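PDB 4H7N: aldehyde dehydrogenase from Anabaena variabilis, which probably oxidises aldehydes to carboxylic acids, with NAD+ as the electron acceptor. Local coordinates for residues A[330-335]-A[350-355]; A[321-326]-A[356-361]; A[344-349]-A[366-371]. One frame throughout, in Å; residues are numbered along the deposited sequence.

Contact 1 (A[330-335]-A[350-355])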
# COMPACT_ATOMS: atom_id res chain seq x y z
N VAL A 330 31.24 24.07 -17.04
CA VAL A 330 32.32 24.87 -16.46
C VAL A 330 32.37 24.58 -14.97
O VAL A 330 31.38 24.74 -14.30
CB VAL A 330 32.03 26.38 -16.66
CG1 VAL A 330 33.05 27.25 -15.92
CG2 VAL A 330 32.03 26.73 -18.16
N ILE A 331 33.52 24.16 -14.46
CA ILE A 331 33.70 23.86 -13.04
C ILE A 331 34.26 25.09 -12.39
O ILE A 331 35.34 25.53 -12.76
CB ILE A 331 34.74 22.74 -12.82
CG1 ILE A 331 34.41 21.48 -13.65
CG2 ILE A 331 34.95 22.45 -11.34
CD1 ILE A 331 33.38 20.59 -13.10
N HIS A 332 33.56 25.65 -11.41
CA HIS A 332 34.07 26.82 -10.71
C HIS A 332 34.88 26.49 -9.47
O HIS A 332 35.72 27.28 -9.07
CB HIS A 332 32.93 27.75 -10.36
CG HIS A 332 32.18 28.23 -11.56
ND1 HIS A 332 32.49 29.40 -12.20
CD2 HIS A 332 31.18 27.66 -12.27
CE1 HIS A 332 31.69 29.57 -13.24
NE2 HIS A 332 30.90 28.52 -13.31
N CYS A 333 34.63 25.35 -8.86
CA CYS A 333 35.33 24.95 -7.64
C CYS A 333 35.13 23.45 -7.50
O CYS A 333 34.16 22.86 -8.03
CB CYS A 333 34.82 25.71 -6.39
SG CYS A 333 33.08 25.43 -5.87
N GLY A 334 36.05 22.84 -6.80
CA GLY A 334 36.07 21.39 -6.64
C GLY A 334 36.19 20.65 -7.96
O GLY A 334 37.08 20.91 -8.71
N GLY A 335 35.34 19.65 -8.21
CA GLY A 335 35.34 19.01 -9.50
C GLY A 335 36.29 17.86 -9.72
O GLY A 335 36.43 17.40 -10.83
N VAL A 350 30.66 23.45 -7.72
CA VAL A 350 29.67 24.28 -8.44
C VAL A 350 30.02 24.26 -9.93
O VAL A 350 31.16 24.57 -10.29
CB VAL A 350 29.66 25.74 -7.94
CG1 VAL A 350 28.66 26.58 -8.72
CG2 VAL A 350 29.36 25.77 -6.45
N MSE A 351 29.04 23.93 -10.76
CA MSE A 351 29.20 23.94 -12.20
C MSE A 351 28.11 24.73 -12.88
O MSE A 351 26.95 24.71 -12.46
CB MSE A 351 29.07 22.56 -12.80
CG MSE A 351 29.62 21.42 -11.99
SE MSE A 351 29.40 19.71 -13.02
CE MSE A 351 27.84 20.05 -14.03
N THR A 352 28.46 25.37 -13.98
CA THR A 352 27.49 26.12 -14.80
C THR A 352 27.70 25.69 -16.28
O THR A 352 28.52 24.81 -16.58
CB THR A 352 27.61 27.66 -14.63
OG1 THR A 352 28.87 28.12 -15.13
CG2 THR A 352 27.45 28.12 -13.14
N ASN A 353 26.96 26.34 -17.16
CA ASN A 353 26.82 25.90 -18.55
C ASN A 353 26.40 24.44 -18.61
O ASN A 353 27.02 23.63 -19.27
CB ASN A 353 28.14 26.09 -19.27
CG ASN A 353 27.95 26.31 -20.75
OD1 ASN A 353 27.18 27.18 -21.16
ND2 ASN A 353 28.67 25.54 -21.57
N VAL A 354 25.37 24.09 -17.84
CA VAL A 354 24.89 22.69 -17.71
C VAL A 354 23.51 22.58 -18.32
O VAL A 354 22.84 23.60 -18.57
CB VAL A 354 24.86 22.22 -16.25
CG1 VAL A 354 26.26 22.17 -15.66
CG2 VAL A 354 23.98 23.13 -15.38
N ASN A 355 23.12 21.36 -18.64
CA ASN A 355 21.81 21.12 -19.23
C ASN A 355 21.40 19.66 -19.07
O ASN A 355 22.15 18.84 -18.53
CB ASN A 355 21.77 21.57 -20.69
CG ASN A 355 22.68 20.77 -21.58
OD1 ASN A 355 22.60 19.56 -21.66
ND2 ASN A 355 23.58 21.45 -22.26
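His332 and Thr352 meet through their side chains, NE2 lying 2.8 Å from Thr352 OG1. The bond is nearly straight, at 175°, and either atom could be the donor. CG of His332 stands beside its own backbone N (chi1 -60°), and the ring's edge is turned to Val350 O and the Thr352 backbone. Val330 CG1 covers one ring face, 3.5 Å above the plane and offset toward the rim. The ring also meets Tyr283 of helix 279-292. An alanine at His332 would probably leave Thr352 OG1 without its imidazole mate and Val330 CG1 without the ring it rests on.

The backbones pair as antiparallel strands, with Val330 N to Thr352 O at 2.9 Å and His332 N to Val350 O also at 2.9 Å. Strand 330-333 is the outermost strand on one side of the seven-stranded sheet, the sheet of the catalytic domain in this family. Packing is close at the buried end, where Cys333 SG lies 3.8 Å from Val350 CG2. SG also takes a weak bond from Val350 N. On the face bearing Ile331 and Met351, Ile331 CD1 touches CG of the selenomethionine Met351 at 4.0 Å, under helix 311-326. The solvent side is looser. There Val330 CG2 comes no nearer than 4.1 Å to Asn353 CB, and Asn353 ND2 bonds to Gly328 O.

Contact 2 (A[321-326]-A[356-361])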
# COMPACT_ATOMS: atom_id res chain seq x y z
N ILE A 321 30.95 13.97 -13.47
CA ILE A 321 31.78 15.17 -13.66
C ILE A 321 32.43 15.14 -15.05
O ILE A 321 32.35 16.10 -15.81
CB ILE A 321 32.88 15.29 -12.56
CG1 ILE A 321 32.27 15.49 -11.20
CG2 ILE A 321 33.80 16.47 -12.82
CD1 ILE A 321 33.27 15.34 -10.08
N LEU A 322 33.03 14.02 -15.41
CA LEU A 322 33.60 13.89 -16.77
C LEU A 322 32.59 14.02 -17.90
O LEU A 322 32.84 14.73 -18.89
CB LEU A 322 34.34 12.56 -16.92
CG LEU A 322 35.60 12.42 -16.05
CD1 LEU A 322 36.12 10.99 -16.15
CD2 LEU A 322 36.71 13.40 -16.41
N ASP A 323 31.45 13.35 -17.78
CA ASP A 323 30.39 13.47 -18.82
C ASP A 323 29.99 14.96 -18.96
O ASP A 323 29.83 15.47 -20.07
CB ASP A 323 29.18 12.61 -18.43
CG ASP A 323 27.94 12.91 -19.26
OD1 ASP A 323 27.85 12.43 -20.42
OD2 ASP A 323 27.03 13.61 -18.77
N ALA A 324 29.82 15.64 -17.81
CA ALA A 324 29.47 17.06 -17.80
C ALA A 324 30.49 17.94 -18.52
O ALA A 324 30.13 18.75 -19.39
CB ALA A 324 29.27 17.56 -16.37
N VAL A 325 31.76 17.76 -18.16
CA VAL A 325 32.84 18.50 -18.78
C VAL A 325 32.92 18.21 -20.29
O VAL A 325 32.96 19.13 -21.10
CB VAL A 325 34.18 18.27 -18.05
CG1 VAL A 325 35.36 18.79 -18.89
CG2 VAL A 325 34.16 18.95 -16.68
N GLU A 326 32.89 16.94 -20.68
CA GLU A 326 32.82 16.61 -22.09
C GLU A 326 31.70 17.38 -22.82
O GLU A 326 31.84 17.71 -23.97
CB GLU A 326 32.64 15.09 -22.27
CG GLU A 326 32.18 14.61 -23.65
CD GLU A 326 33.25 14.71 -24.72
OE1 GLU A 326 34.35 15.24 -24.42
OE2 GLU A 326 32.99 14.27 -25.88
N HIS A 356 20.19 19.36 -19.51
CA HIS A 356 19.62 18.05 -19.25
C HIS A 356 20.11 17.00 -20.26
O HIS A 356 19.66 15.85 -20.20
CB HIS A 356 18.08 18.15 -19.22
CG HIS A 356 17.53 18.74 -17.96
ND1 HIS A 356 16.27 18.42 -17.49
CD2 HIS A 356 18.05 19.60 -17.05
CE1 HIS A 356 16.04 19.06 -16.35
NE2 HIS A 356 17.11 19.77 -16.05
N SER A 357 21.08 17.33 -21.13
CA SER A 357 21.76 16.25 -21.89
C SER A 357 22.79 15.53 -21.01
O SER A 357 23.28 14.47 -21.37
CB SER A 357 22.47 16.78 -23.13
OG SER A 357 23.64 17.50 -22.78
N MSE A 358 23.12 16.09 -19.85
CA MSE A 358 24.19 15.54 -19.01
C MSE A 358 23.66 14.63 -17.90
O MSE A 358 22.59 14.89 -17.29
CB MSE A 358 25.00 16.70 -18.34
CG MSE A 358 25.54 17.72 -19.30
SE MSE A 358 26.12 19.33 -18.29
CE MSE A 358 26.89 20.23 -19.84
N LYS A 359 24.44 13.60 -17.57
CA LYS A 359 24.08 12.69 -16.50
C LYS A 359 23.89 13.36 -15.18
O LYS A 359 23.02 12.98 -14.40
CB LYS A 359 25.18 11.67 -16.30
CG LYS A 359 25.32 10.68 -17.44
CD LYS A 359 26.57 9.86 -17.17
CE LYS A 359 27.05 9.10 -18.38
NZ LYS A 359 26.50 7.73 -18.32
N VAL A 360 24.74 14.34 -14.91
CA VAL A 360 24.69 15.02 -13.62
C VAL A 360 23.35 15.75 -13.38
O VAL A 360 23.02 16.09 -12.25
CB VAL A 360 25.91 15.98 -13.49
CG1 VAL A 360 25.67 17.28 -14.23
CG2 VAL A 360 26.24 16.23 -12.03
N MSE A 361 22.61 16.02 -14.44
CA MSE A 361 21.28 16.63 -14.34
C MSE A 361 20.12 15.66 -14.47
O MSE A 361 18.96 16.06 -14.33
CB MSE A 361 21.25 17.79 -15.34
CG MSE A 361 22.11 18.88 -14.69
SE MSE A 361 21.56 20.64 -15.28
CE MSE A 361 20.34 20.91 -13.76
O HOH W 1 27.09 14.83 -16.41
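The carboxylate of Asp323 carries the aliphatic chain of Lys359 across one face. CD of Lys359 lies 3.9 Å from Asp323 CG, and the two side chains cross at about a right angle. At OD2 the group meets the backbone: Lys359 N donates to Asp323 OD2 at 2.9 Å, on the syn side but 33° out of the carboxylate plane. Met358 CA also comes close to OD2. A water donates to Asp323 OD2 at 2.7 Å and accepts from Val360 N at 2.8 Å. One oxygen thus serves two successive backbone N-H groups, one directly and one through water. CG of Asp323 is anti to its backbone N (chi1 167°), reaching out from the helix to the loop. OD1 forms a salt bridge with NZ of Lys327, whose positive charge would probably stabilise the carboxylate.

Next to the carboxylate the contact turns apolar and buried. SE of the selenomethionine Met358 lies 4.1 Å from Ala324 CB, and its extended chain carries CE on to Ala324 O. Ala324 CB also touches Val360 CG1 at 4.2 Å.

Helix 311-326 covers the sheet face bearing Met351, and the loop between strands 349-352 and 369-375 runs beside it. Val360 also rests on Met351 and Ile369, wedged between helix and sheet.

Contact 3 (A[344-349]-A[366-371])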
# COMPACT_ATOMS: atom_id res chain seq x y z
N TRP A 344 38.48 7.84 -0.96
CA TRP A 344 38.03 8.67 -2.07
C TRP A 344 37.28 9.88 -1.52
O TRP A 344 36.46 9.76 -0.60
CB TRP A 344 37.06 7.90 -2.99
CG TRP A 344 37.69 6.85 -3.86
CD1 TRP A 344 37.48 5.50 -3.78
CD2 TRP A 344 38.61 7.06 -4.94
NE1 TRP A 344 38.23 4.86 -4.73
CE2 TRP A 344 38.93 5.79 -5.46
CE3 TRP A 344 39.20 8.20 -5.51
CZ2 TRP A 344 39.82 5.61 -6.53
CZ3 TRP A 344 40.08 8.04 -6.56
CH2 TRP A 344 40.38 6.74 -7.07
N TRP A 345 37.51 11.01 -2.16
CA TRP A 345 37.00 12.30 -1.74
C TRP A 345 36.59 13.16 -2.94
O TRP A 345 37.11 13.01 -4.05
CB TRP A 345 38.07 13.06 -0.97
CG TRP A 345 38.67 12.30 0.15
CD1 TRP A 345 39.65 11.37 0.06
CD2 TRP A 345 38.34 12.42 1.53
NE1 TRP A 345 39.95 10.87 1.31
CE2 TRP A 345 39.17 11.51 2.23
CE3 TRP A 345 37.45 13.22 2.25
CZ2 TRP A 345 39.12 11.36 3.60
CZ3 TRP A 345 37.41 13.08 3.62
CH2 TRP A 345 38.24 12.15 4.28
N CYS A 346 35.61 14.03 -2.69
CA CYS A 346 35.22 15.07 -3.64
C CYS A 346 34.80 16.29 -2.84
O CYS A 346 33.99 16.19 -1.90
CB CYS A 346 34.04 14.63 -4.51
SG CYS A 346 33.71 15.79 -5.90
N ARG A 347 35.30 17.43 -3.25
CA ARG A 347 34.90 18.67 -2.61
C ARG A 347 33.60 19.19 -3.21
O ARG A 347 33.24 18.85 -4.34
CB ARG A 347 35.97 19.75 -2.76
CG ARG A 347 37.24 19.49 -1.99
CD ARG A 347 38.26 20.58 -2.25
NE ARG A 347 39.22 20.59 -1.15
CZ ARG A 347 40.31 19.84 -1.08
NH1 ARG A 347 40.66 19.02 -2.07
NH2 ARG A 347 41.07 19.92 0.01
N PRO A 348 32.90 20.03 -2.46
CA PRO A 348 31.75 20.77 -2.98
C PRO A 348 32.07 21.39 -4.34
O PRO A 348 33.09 22.03 -4.51
CB PRO A 348 31.53 21.85 -1.92
CG PRO A 348 31.98 21.20 -0.65
CD PRO A 348 33.21 20.42 -1.06
N THR A 349 31.24 21.10 -5.32
CA THR A 349 31.52 21.41 -6.70
C THR A 349 30.38 22.21 -7.29
O THR A 349 29.25 21.72 -7.32
CB THR A 349 31.69 20.11 -7.47
OG1 THR A 349 32.79 19.38 -6.91
CG2 THR A 349 31.92 20.32 -8.92
N PHE A 366 24.36 11.39 -6.03
CA PHE A 366 24.73 11.00 -4.67
C PHE A 366 26.13 11.54 -4.34
O PHE A 366 26.94 10.85 -3.70
CB PHE A 366 24.70 9.47 -4.55
CG PHE A 366 23.81 8.96 -3.47
CD1 PHE A 366 22.44 9.21 -3.50
CD2 PHE A 366 24.33 8.24 -2.38
CE1 PHE A 366 21.58 8.73 -2.51
CE2 PHE A 366 23.47 7.77 -1.38
CZ PHE A 366 22.11 8.00 -1.46
N GLY A 367 26.42 12.77 -4.78
CA GLY A 367 27.69 13.44 -4.52
C GLY A 367 27.49 14.92 -4.24
O GLY A 367 26.35 15.43 -4.28
N PRO A 368 28.59 15.66 -3.96
CA PRO A 368 28.42 17.04 -3.49
C PRO A 368 28.46 18.03 -4.67
O PRO A 368 29.24 18.99 -4.66
CB PRO A 368 29.61 17.22 -2.56
CG PRO A 368 30.70 16.43 -3.24
CD PRO A 368 29.99 15.25 -3.89
N ILE A 369 27.62 17.78 -5.65
CA ILE A 369 27.68 18.51 -6.92
C ILE A 369 26.50 19.46 -7.05
O ILE A 369 25.38 19.09 -6.76
CB ILE A 369 27.62 17.56 -8.11
CG1 ILE A 369 28.61 16.43 -7.93
CG2 ILE A 369 27.94 18.31 -9.39
CD1 ILE A 369 30.03 16.87 -7.60
N MSE A 370 26.77 20.68 -7.51
CA MSE A 370 25.77 21.73 -7.59
C MSE A 370 25.82 22.24 -9.01
O MSE A 370 26.59 23.17 -9.30
CB MSE A 370 26.12 22.81 -6.59
CG MSE A 370 25.81 22.37 -5.17
SE MSE A 370 26.54 23.59 -3.81
CE MSE A 370 28.43 23.13 -3.92
N PRO A 371 25.08 21.62 -9.92
CA PRO A 371 24.91 22.18 -11.26
C PRO A 371 23.82 23.24 -11.26
O PRO A 371 22.69 22.96 -10.84
CB PRO A 371 24.48 20.95 -12.10
CG PRO A 371 23.87 20.00 -11.13
CD PRO A 371 24.26 20.41 -9.73
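Pro368 sets its ring into the hollow formed by the side chain of Cys346 and the carbonyls of Cys346 and Arg347. CG of Pro368 is 3.6 Å from Cys346 O and touches Cys346 CB at 4.0 Å. A second bump is the end of Ile369. Its chi2 of -51° puts CD1 against Thr349, 3.6 Å from CB, and the two side chains lie side by side, pointing the same way. Cys346 SG borders the same CD1 more loosely.

Two hydrogen bonds fix the hydroxyl of Thr349. Its OG1 donates to Arg347 O at 2.7 Å and is also hydrogen-bonded to Gly335 N. On the other side of the strand, the selenomethionine Met370 bends at chi3 (-74°), and CE packs against Pro348, 3.9 Å from Pro348 CB. Helices 247-259 and 279-292 pack over Met370 there.

Between these bumps the backbones join. Thr349 N donates to Pro368 O at 3.0 Å, and Met370 N to Thr349 O at 2.7 Å. Pro368 centres an inverse gamma turn, just before the strand begins. Thr349 and Ile369 then form a parallel bridge, the start of the pairing of strands 349-352 and 369-375 in the mainly parallel sheet of the aldehyde dehydrogenase catalytic domain.

How the contacts relate
From the N terminus, the chain first runs through the end of helix 311-326, then turns into strand 330-333. Residues 344-349 follow and lead into strand 349-352. Contact 1 closes the first loop, pairing the edge strand with 350-355. Contact 2 closes a longer one when 356-361 returns to the helix, so contact 1 is nested inside it. Contact 3 closes last, with 366-371 meeting 344-349, and it crosses both others. Contacts 1 and 3 share the sheet, where Met351 N and Met370 O are probably hydrogen-bonded. Contact 2 adds the covering helix, and Ile321 of that helix packs on Cys346 of contact 3.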